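PDB 6C9B: PLP-Dependent L-Arginine Hydroxylase MppP from Streptomyces wadayamensis, which uses pyridoxal phosphate to oxidise L-arginine, yielding 4-hydroxy-2-ketoarginine and 2-ketoarginine, and works as an oxidase rather than an oxygenase. Local coordinates for residues B[92-97]-B[119-124]; B[70-75]-B[272-277]. All coordinates share one frame; numbering follows the deposited sequence.

Contact 1 of 2, residues B[92-97]-B[119-124]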
loop_
_atom_site.group_PDB
_atom_site.type_symbol
_atom_site.label_atom_id
_atom_site.label_comp_id
_atom_site.label_asym_id
_atom_site.label_seq_id
_atom_site.Cartn_x
_atom_site.Cartn_y
_atom_site.Cartn_z
ATOM N N VAL B 92 0.178 -5.768 0.665
ATOM C CA VAL B 92 1.468 -5.231 0.217
ATOM C C VAL B 92 2.609 -6.133 0.689
ATOM O O VAL B 92 3.539 -6.430 -0.078
ATOM C CB VAL B 92 1.634 -3.778 0.698
ATOM C CG1 VAL B 92 3.071 -3.279 0.505
ATOM C CG2 VAL B 92 0.679 -2.855 -0.039
ATOM N N SER B 93 2.539 -6.625 1.927
ATOM C CA SER B 93 3.519 -7.618 2.379
ATOM C C SER B 93 3.509 -8.824 1.449
ATOM O O SER B 93 4.566 -9.372 1.088
ATOM C CB SER B 93 3.202 -8.091 3.800
ATOM O OG SER B 93 3.144 -7.022 4.729
ATOM N N MET B 94 2.310 -9.282 1.084
ATOM C CA MET B 94 2.180 -10.463 0.236
ATOM C C MET B 94 2.736 -10.208 -1.169
ATOM O O MET B 94 3.331 -11.100 -1.775
ATOM C CB MET B 94 0.705 -10.890 0.187
ATOM C CG MET B 94 0.446 -12.131 -0.622
ATOM S SD MET B 94 1.077 -13.554 0.290
ATOM C CE MET B 94 1.757 -14.476 -1.089
ATOM N N GLU B 95 2.538 -9.007 -1.715
ATOM C CA GLU B 95 3.136 -8.675 -3.001
ATOM C C GLU B 95 4.653 -8.740 -2.912
ATOM O O GLU B 95 5.321 -9.267 -3.811
ATOM C CB GLU B 95 2.681 -7.290 -3.461
ATOM C CG GLU B 95 3.365 -6.772 -4.713
ATOM C CD GLU B 95 2.966 -7.443 -6.019
ATOM O OE1 GLU B 95 2.170 -8.390 -6.021
ATOM O OE2 GLU B 95 3.478 -7.011 -7.084
ATOM N N ILE B 96 5.209 -8.202 -1.833
ATOM C CA ILE B 96 6.656 -8.244 -1.631
ATOM C C ILE B 96 7.126 -9.689 -1.556
ATOM O O ILE B 96 8.117 -10.073 -2.196
ATOM C CB ILE B 96 7.022 -7.448 -0.365
ATOM C CG1 ILE B 96 6.778 -5.957 -0.590
ATOM C CG2 ILE B 96 8.467 -7.690 0.028
ATOM C CD1 ILE B 96 6.738 -5.149 0.698
ATOM N N LEU B 97 6.422 -10.510 -0.767
ATOM C CA LEU B 97 6.819 -11.906 -0.610
ATOM C C LEU B 97 6.714 -12.643 -1.936
ATOM O O LEU B 97 7.565 -13.466 -2.283
ATOM C CB LEU B 97 5.950 -12.574 0.457
ATOM C CG LEU B 97 6.146 -14.081 0.669
ATOM C CD1 LEU B 97 7.582 -14.377 1.082
ATOM C CD2 LEU B 97 5.155 -14.628 1.703
ATOM N N ALA B 119 -3.613 -16.211 -3.607
ATOM C CA ALA B 119 -3.404 -16.973 -4.833
ATOM C C ALA B 119 -3.147 -16.050 -6.002
ATOM O O ALA B 119 -2.279 -16.315 -6.841
ATOM C CB ALA B 119 -4.631 -17.854 -5.134
ATOM N N ASP B 120 -3.906 -14.961 -6.088
ATOM C CA ASP B 120 -3.791 -14.087 -7.250
ATOM C C ASP B 120 -2.467 -13.303 -7.281
ATOM O O ASP B 120 -1.909 -13.071 -8.367
ATOM C CB ASP B 120 -4.989 -13.150 -7.262
ATOM C CG ASP B 120 -6.289 -13.872 -7.622
ATOM O OD1 ASP B 120 -6.251 -14.946 -8.245
ATOM O OD2 ASP B 120 -7.356 -13.340 -7.334
ATOM N N LEU B 121 -1.935 -12.932 -6.116
ATOM C CA LEU B 121 -0.650 -12.252 -6.068
ATOM C C LEU B 121 0.486 -13.218 -6.367
ATOM O O LEU B 121 1.424 -12.870 -7.084
ATOM C CB LEU B 121 -0.448 -11.595 -4.710
ATOM C CG LEU B 121 -1.388 -10.410 -4.450
ATOM C CD1 LEU B 121 -1.280 -9.964 -2.962
ATOM C CD2 LEU B 121 -1.114 -9.273 -5.388
ATOM N N LEU B 122 0.368 -14.461 -5.918
ATOM C CA LEU B 122 1.400 -15.441 -6.231
ATOM C C LEU B 122 1.379 -15.776 -7.711
ATOM O O LEU B 122 2.417 -15.757 -8.393
ATOM C CB LEU B 122 1.196 -16.703 -5.385
ATOM C CG LEU B 122 1.500 -16.605 -3.905
ATOM C CD1 LEU B 122 0.936 -17.782 -3.091
ATOM C CD2 LEU B 122 3.001 -16.509 -3.717
ATOM N N ARG B 123 0.198 -16.096 -8.236
ATOM C CA ARG B 123 0.115 -16.397 -9.657
ATOM C C ARG B 123 0.560 -15.217 -10.499
ATOM O O ARG B 123 1.225 -15.390 -11.533
ATOM C CB ARG B 123 -1.309 -16.795 -10.033
ATOM C CG ARG B 123 -1.752 -18.174 -9.615
ATOM C CD ARG B 123 -3.061 -18.548 -10.358
ATOM N NE ARG B 123 -3.403 -19.974 -10.281
ATOM C CZ ARG B 123 -4.514 -20.477 -9.739
ATOM N NH1 ARG B 123 -5.444 -19.688 -9.203
ATOM N NH2 ARG B 123 -4.699 -21.792 -9.741
ATOM N N GLY B 124 0.171 -14.003 -10.093
ATOM C CA GLY B 124 0.528 -12.819 -10.850
ATOM C C GLY B 124 2.018 -12.578 -10.917
ATOM O O GLY B 124 2.502 -11.938 -11.845
#

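Contact 2 of 2, residues B[70-75]-B[272-277]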
loop_
_atom_site.group_PDB
_atom_site.type_symbol
_atom_site.label_atom_id
_atom_site.label_comp_id
_atom_site.label_asym_id
_atom_site.label_seq_id
_atom_site.Cartn_x
_atom_site.Cartn_y
_atom_site.Cartn_z
ATOM N N THR B 70 2.983 -9.162 21.734
ATOM C CA THR B 70 2.792 -9.684 23.087
ATOM C C THR B 70 1.314 -9.885 23.391
ATOM O O THR B 70 0.938 -10.865 24.049
ATOM C CB THR B 70 3.431 -8.752 24.125
ATOM O OG1 THR B 70 2.779 -7.486 24.110
ATOM C CG2 THR B 70 4.888 -8.562 23.833
ATOM N N LEU B 71 0.459 -8.973 22.919
ATOM C CA LEU B 71 -0.980 -9.135 23.091
ATOM C C LEU B 71 -1.439 -10.506 22.653
ATOM O O LEU B 71 -2.310 -11.116 23.291
ATOM C CB LEU B 71 -1.730 -8.079 22.279
ATOM C CG LEU B 71 -3.249 -8.239 22.142
ATOM C CD1 LEU B 71 -3.912 -7.887 23.447
ATOM C CD2 LEU B 71 -3.814 -7.369 21.039
ATOM N N LEU B 72 -0.874 -11.002 21.553
ATOM C CA LEU B 72 -1.359 -12.228 20.935
ATOM C C LEU B 72 -0.428 -13.419 21.178
ATOM O O LEU B 72 -0.523 -14.428 20.469
ATOM C CB LEU B 72 -1.589 -11.990 19.440
ATOM C CG LEU B 72 -2.616 -10.886 19.109
ATOM C CD1 LEU B 72 -2.803 -10.779 17.595
ATOM C CD2 LEU B 72 -3.974 -11.130 19.781
ATOM N N GLY B 73 0.435 -13.343 22.196
ATOM C CA GLY B 73 1.165 -14.498 22.672
ATOM C C GLY B 73 2.446 -14.762 21.925
ATOM O O GLY B 73 3.077 -15.805 22.149
ATOM N N GLN B 74 2.846 -13.860 21.044
ATOM C CA GLN B 74 3.966 -14.103 20.140
ATOM C C GLN B 74 5.249 -13.522 20.721
ATOM O O GLN B 74 5.919 -12.679 20.117
ATOM C CB GLN B 74 3.661 -13.520 18.765
ATOM C CG GLN B 74 2.373 -14.009 18.155
ATOM C CD GLN B 74 2.254 -15.517 18.206
ATOM O OE1 GLN B 74 3.016 -16.239 17.562
ATOM N NE2 GLN B 74 1.331 -16.000 18.996
ATOM N N HIS B 75 5.602 -14.034 21.906
ATOM C CA HIS B 75 6.686 -13.448 22.694
ATOM C C HIS B 75 8.053 -13.616 22.045
ATOM O O HIS B 75 8.930 -12.775 22.253
ATOM C CB HIS B 75 6.696 -14.068 24.091
ATOM C CG HIS B 75 5.373 -13.991 24.780
ATOM N ND1 HIS B 75 4.812 -12.797 25.178
ATOM C CD2 HIS B 75 4.481 -14.957 25.101
ATOM C CE1 HIS B 75 3.633 -13.034 25.728
ATOM N NE2 HIS B 75 3.410 -14.337 25.696
ATOM N N GLY B 272 -8.405 -5.649 28.348
ATOM C CA GLY B 272 -9.746 -6.203 28.394
ATOM C C GLY B 272 -10.487 -6.085 27.074
ATOM O O GLY B 272 -11.529 -6.717 26.884
ATOM N N GLY B 273 -9.961 -5.273 26.158
ATOM C CA GLY B 273 -10.612 -5.100 24.871
ATOM C C GLY B 273 -10.666 -6.371 24.051
ATOM O O GLY B 273 -11.630 -6.594 23.309
ATOM N N LEU B 274 -9.640 -7.225 24.162
ATOM C CA LEU B 274 -9.629 -8.416 23.315
ATOM C C LEU B 274 -10.704 -9.398 23.763
ATOM O O LEU B 274 -11.403 -9.979 22.924
ATOM C CB LEU B 274 -8.247 -9.072 23.317
ATOM C CG LEU B 274 -8.038 -10.093 22.188
ATOM C CD1 LEU B 274 -8.031 -9.417 20.822
ATOM C CD2 LEU B 274 -6.741 -10.826 22.388
ATOM N N ALA B 275 -10.865 -9.573 25.079
ATOM C CA ALA B 275 -11.934 -10.423 25.585
ATOM C C ALA B 275 -13.296 -9.893 25.152
ATOM O O ALA B 275 -14.176 -10.667 24.754
ATOM C CB ALA B 275 -11.846 -10.525 27.108
ATOM N N ASP B 276 -13.477 -8.570 25.196
ATOM C CA ASP B 276 -14.732 -7.972 24.745
ATOM C C ASP B 276 -14.957 -8.228 23.261
ATOM O O ASP B 276 -16.092 -8.455 22.824
ATOM C CB ASP B 276 -14.725 -6.469 25.016
ATOM C CG ASP B 276 -14.793 -6.128 26.512
ATOM O OD1 ASP B 276 -15.017 -7.032 27.342
ATOM O OD2 ASP B 276 -14.611 -4.944 26.852
ATOM N N LEU B 277 -13.884 -8.181 22.470
ATOM C CA LEU B 277 -14.015 -8.444 21.043
ATOM C C LEU B 277 -14.445 -9.881 20.814
ATOM O O LEU B 277 -15.349 -10.147 20.019
ATOM C CB LEU B 277 -12.692 -8.165 20.334
ATOM C CG LEU B 277 -12.663 -8.468 18.840
ATOM C CD1 LEU B 277 -13.745 -7.674 18.087
ATOM C CD2 LEU B 277 -11.282 -8.162 18.308
#

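Contact 1 of 2, residues B[92-97]-B[119-124]
Within the aminotransferase-type fold, helices 90-101 and 116-124, joined in sequence through strand 107-112, pack side by side through Met94, Glu95, Leu121 and Leu122. The local axes lie 9.2 Å apart and diverge by 29°; the touching residues are the adjacent pairs Met94-Glu95 and Leu121-Leu122, a single turn of each helix, with Glu95 level with Leu121. Leu121 CD1 presses against the root of the methionine, 3.6 Å from Met94 CG. Bent at chi2 (72°) and again at chi3, the rest of that chain sends its methyl toward the next leucine, where Met94 CE sits 3.5 Å from Leu122 CG and the two side chains cross at about a right angle. The second methyl of Leu121, CD2, lies 3.5 Å from Glu95 OE1. This buried carboxylate has polar partners elsewhere: OE1 accepts Asn125 ND2, and OE2 forms a salt bridge with Arg99 of the second subunit. OE2 also lies close to Glu95 of that subunit, a like-charge pairing that Arg99 would be expected to moderate. Methionine and leucine carbons thus make most of the contact, while the carboxylate at its border is shared between Asn125 and the dimer interface.

Contact 2 of 2, residues B[70-75]-B[272-277]
Gln74 NE2 is held by two carbonyls: it donates to Leu72 O over 2.8 Å and also to Tyr200 O. The first bond is nearly straight, with an N-H...O angle of 172°, although the donor stands 33° off the plane of the Leu72 carbonyl. At the other end of the amide, Gln74 OE1 accepts His202 N, so bonds at both ends fix the rotation of the group and tie the turn to the start of helix 202-209 and the loop just before it. The backbone ends helix 57-71 in a Schellman motif: Gly73, with positive phi, is the C-prime residue, Gly73 N reaches Thr70 O at 3.1 Å, and Gln74 N bonds to the carbonyl of the residue before Thr70.

The side chains facing segment 272-277 are Leu71, in the helix, and Leu72, the first residue to leave helical backbone angles. Both converge on one methyl. Leu274 CD2 lies 3.8 Å from Leu72 CD2 and, more loosely, 4.2 Å from Leu71 CD1. With CG anti to the backbone N (chi1 -165°), Leu274 reaches toward segment 70-75, and side chains from both segments together close the 8.7 Å between Leu71 CA and Leu274 CA. Leu72 and Leu274 meet at about a right angle, and just 111 Å² is buried in all. Helix 256-291 is kinked here, Gly272 N and Ala275 N lacking bonds to the preceding turn; regular pairing is regained at Asp276 N to Gly272 O, 3.2 Å, and continued at Leu277 N to Gly273 O, 2.9 Å. Beyond the segments, Leu71 also packs on Ala269 and Ala270, and Leu72 on Arg192 and His199. Taken together, these features describe a Schellman-capped helix end whose last residue, Leu71, and the following Leu72 pack on Leu274 of a long, kinked helix.

How the contacts relate
Following the chain from the N terminus, helix 57-71 ends in the first segment of contact 2, and strand 84-87 leads on to helix 90-101. Contact 1 then closes a short loop, 22 residues apart at its nearest ends, which runs through strand 107-112 to helix 116-124. The chain continues through the remaining strands of the seven-stranded sheet before helix 256-291 returns to complete contact 2, across 197 residues. Contact 1 thus lies wholly within the longer loop, and the two do not cross. Their centres are 28 Å apart, on opposite sides of the chain's centre: one joins successive helices flanking the sheet, the other two helices distant in sequence.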